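Phosphoribosylamine--glycine ligase (Thermotoga maritima, PDB 1VKZ) catalyses the ATP-dependent joining of glycine to 5-phospho-beta-D-ribosylamine, giving glycinamide ribonucleotide in de novo purine biosynthesis. Local coordinates at residues A[200-205]-A[307-312]. Numbering follows the deposited sequence.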
loop_
_atom_site.group_PDB
_atom_site.type_symbol
_atom_site.label_atom_id
_atom_site.label_comp_id
_atom_site.label_asym_id
_atom_site.label_seq_id
_atom_site.Cartn_x
_atom_site.Cartn_y
_atom_site.Cartn_z
HETATM N N MSE A 200 -9.609 0.997 1.598
HETATM C CA MSE A 200 -8.778 0.959 2.781
HETATM C C MSE A 200 -9.599 1.317 3.990
HETATM O O MSE A 200 -10.429 2.222 3.974
HETATM C CB MSE A 200 -7.634 1.981 2.675
HETATM C CG MSE A 200 -6.277 1.396 2.334
HETATM SE SE MSE A 200 -5.136 2.685 1.325
HETATM C CE MSE A 200 -6.021 2.293 -0.478
ATOM N N ALA A 201 -9.329 0.635 5.076
ATOM C CA ALA A 201 -10.040 0.930 6.293
ATOM C C ALA A 201 -9.137 0.840 7.529
ATOM O O ALA A 201 -8.169 0.050 7.588
ATOM C CB ALA A 201 -11.228 0.010 6.417
ATOM N N VAL A 202 -9.484 1.673 8.510
ATOM C CA VAL A 202 -9.000 1.522 9.881
ATOM C C VAL A 202 -9.984 0.591 10.548
ATOM O O VAL A 202 -11.186 0.766 10.421
ATOM C CB VAL A 202 -8.927 2.863 10.655
ATOM C CG1 VAL A 202 -8.147 2.683 11.922
ATOM C CG2 VAL A 202 -8.260 3.950 9.820
ATOM N N VAL A 203 -9.450 -0.386 11.256
ATOM C CA VAL A 203 -10.180 -1.549 11.710
ATOM C C VAL A 203 -9.850 -1.881 13.185
ATOM O O VAL A 203 -8.691 -1.802 13.609
ATOM C CB VAL A 203 -9.837 -2.779 10.865
ATOM C CG1 VAL A 203 -10.511 -4.022 11.450
ATOM C CG2 VAL A 203 -10.244 -2.585 9.408
ATOM N N ASN A 204 -10.894 -2.235 13.942
ATOM C CA ASN A 204 -10.790 -2.799 15.308
ATOM C C ASN A 204 -11.828 -3.872 15.417
ATOM O O ASN A 204 -13.008 -3.580 15.562
ATOM C CB ASN A 204 -11.043 -1.732 16.401
ATOM C CG ASN A 204 -11.052 -2.319 17.845
ATOM O OD1 ASN A 204 -10.386 -3.321 18.162
ATOM N ND2 ASN A 204 -11.791 -1.658 18.721
ATOM N N GLY A 205 -11.379 -5.116 15.323
ATOM C CA GLY A 205 -12.246 -6.268 15.402
ATOM C C GLY A 205 -13.232 -6.188 14.279
ATOM O O GLY A 205 -12.824 -6.267 13.132
ATOM N N VAL A 307 -5.657 10.589 12.146
ATOM C CA VAL A 307 -5.112 10.430 13.489
ATOM C C VAL A 307 -6.149 9.985 14.505
ATOM O O VAL A 307 -5.916 9.065 15.263
ATOM C CB VAL A 307 -4.440 11.722 14.003
ATOM C CG1 VAL A 307 -4.202 11.658 15.512
ATOM C CG2 VAL A 307 -3.137 11.923 13.309
ATOM N N ASN A 308 -7.285 10.649 14.532
ATOM C CA ASN A 308 -8.325 10.282 15.484
ATOM C C ASN A 308 -8.855 8.860 15.318
ATOM O O ASN A 308 -9.032 8.139 16.300
ATOM C CB ASN A 308 -9.451 11.299 15.436
ATOM C CG ASN A 308 -9.094 12.600 16.168
ATOM O OD1 ASN A 308 -8.155 12.657 16.987
ATOM N ND2 ASN A 308 -9.862 13.638 15.900
ATOM N N ALA A 309 -9.105 8.452 14.082
ATOM C CA ALA A 309 -9.660 7.127 13.816
ATOM C C ALA A 309 -8.654 6.030 14.216
ATOM O O ALA A 309 -9.000 5.024 14.801
ATOM C CB ALA A 309 -10.049 7.012 12.355
ATOM N N VAL A 310 -7.382 6.282 13.961
ATOM C CA VAL A 310 -6.331 5.363 14.351
ATOM C C VAL A 310 -6.266 5.243 15.856
ATOM O O VAL A 310 -6.087 4.172 16.381
ATOM C CB VAL A 310 -4.993 5.828 13.775
ATOM C CG1 VAL A 310 -3.851 5.026 14.313
ATOM C CG2 VAL A 310 -5.038 5.663 12.271
ATOM N N LEU A 311 -6.399 6.349 16.567
ATOM C CA LEU A 311 -6.249 6.311 18.007
ATOM C C LEU A 311 -7.443 5.623 18.617
ATOM O O LEU A 311 -7.299 4.794 19.502
ATOM C CB LEU A 311 -6.074 7.716 18.549
ATOM C CG LEU A 311 -4.697 8.336 18.303
ATOM C CD1 LEU A 311 -4.713 9.786 18.786
ATOM C CD2 LEU A 311 -3.551 7.538 18.972
ATOM N N GLU A 312 -8.624 5.964 18.128
ATOM C CA GLU A 312 -9.841 5.350 18.584
ATOM C C GLU A 312 -9.852 3.866 18.320
ATOM O O GLU A 312 -10.277 3.098 19.167
ATOM C CB GLU A 312 -11.053 6.008 17.922
ATOM C CG GLU A 312 -11.387 7.349 18.536
ATOM C CD GLU A 312 -11.415 7.273 20.064
ATOM O OE1 GLU A 312 -11.856 6.226 20.610
ATOM O OE2 GLU A 312 -10.977 8.248 20.722
#
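V202 meets the helix at A309 and V310, and its two methyl groups carry all the close apolar contacts between 200-205 and 307-312. CG1 makes the closer approach. It lies on the helix backbone itself, with V202 CG1 3.8 Å from A309 O and 4.0 Å from V310 CA, against the peptide link between A309 and V310. Its side-chain neighbour is V310, and there the two methyls V202 CG1 and V310 CG2 are 4.3 Å apart. The other branch, CG2, has the A309 methyl as its side-chain partner: V202 CG2 and A309 CB are separated by 4.4 Å. The first torsion of V202 explains how the side-chain partners are shared out. With CG1 anti to the backbone N (chi1 -167°) and CG2 beside that N, the fork spreads across the helix, CG2 toward A309 CB and CG1 toward V310 CG2, with CG1 also meeting the A309 carbonyl.

No hydrogen bond crosses the contact. The strand bonds to its neighbours in the sheet, V202 with V209 and A201 with L270, while in the helix L311 N bonds to V307 O at 3.1 Å. V203, next along the strand, points away from the helix and packs on L270 and Y266.

Around this point F269, from the neighbouring strand 269-277, touches both V202 and V310, and F34 of helix 25-36, in the N-terminal domain, touches V310. The contact therefore packs helix 303-315 against the antiparallel sheet of the ATP-grasp region, away from the predicted nucleotide and magnesium sites. Apart from the methyl resting near the A309 carbonyl, the contact is apolar and buried. With no hydrogen bond across it, it probably depends on shape fit, to which F269 also contributes.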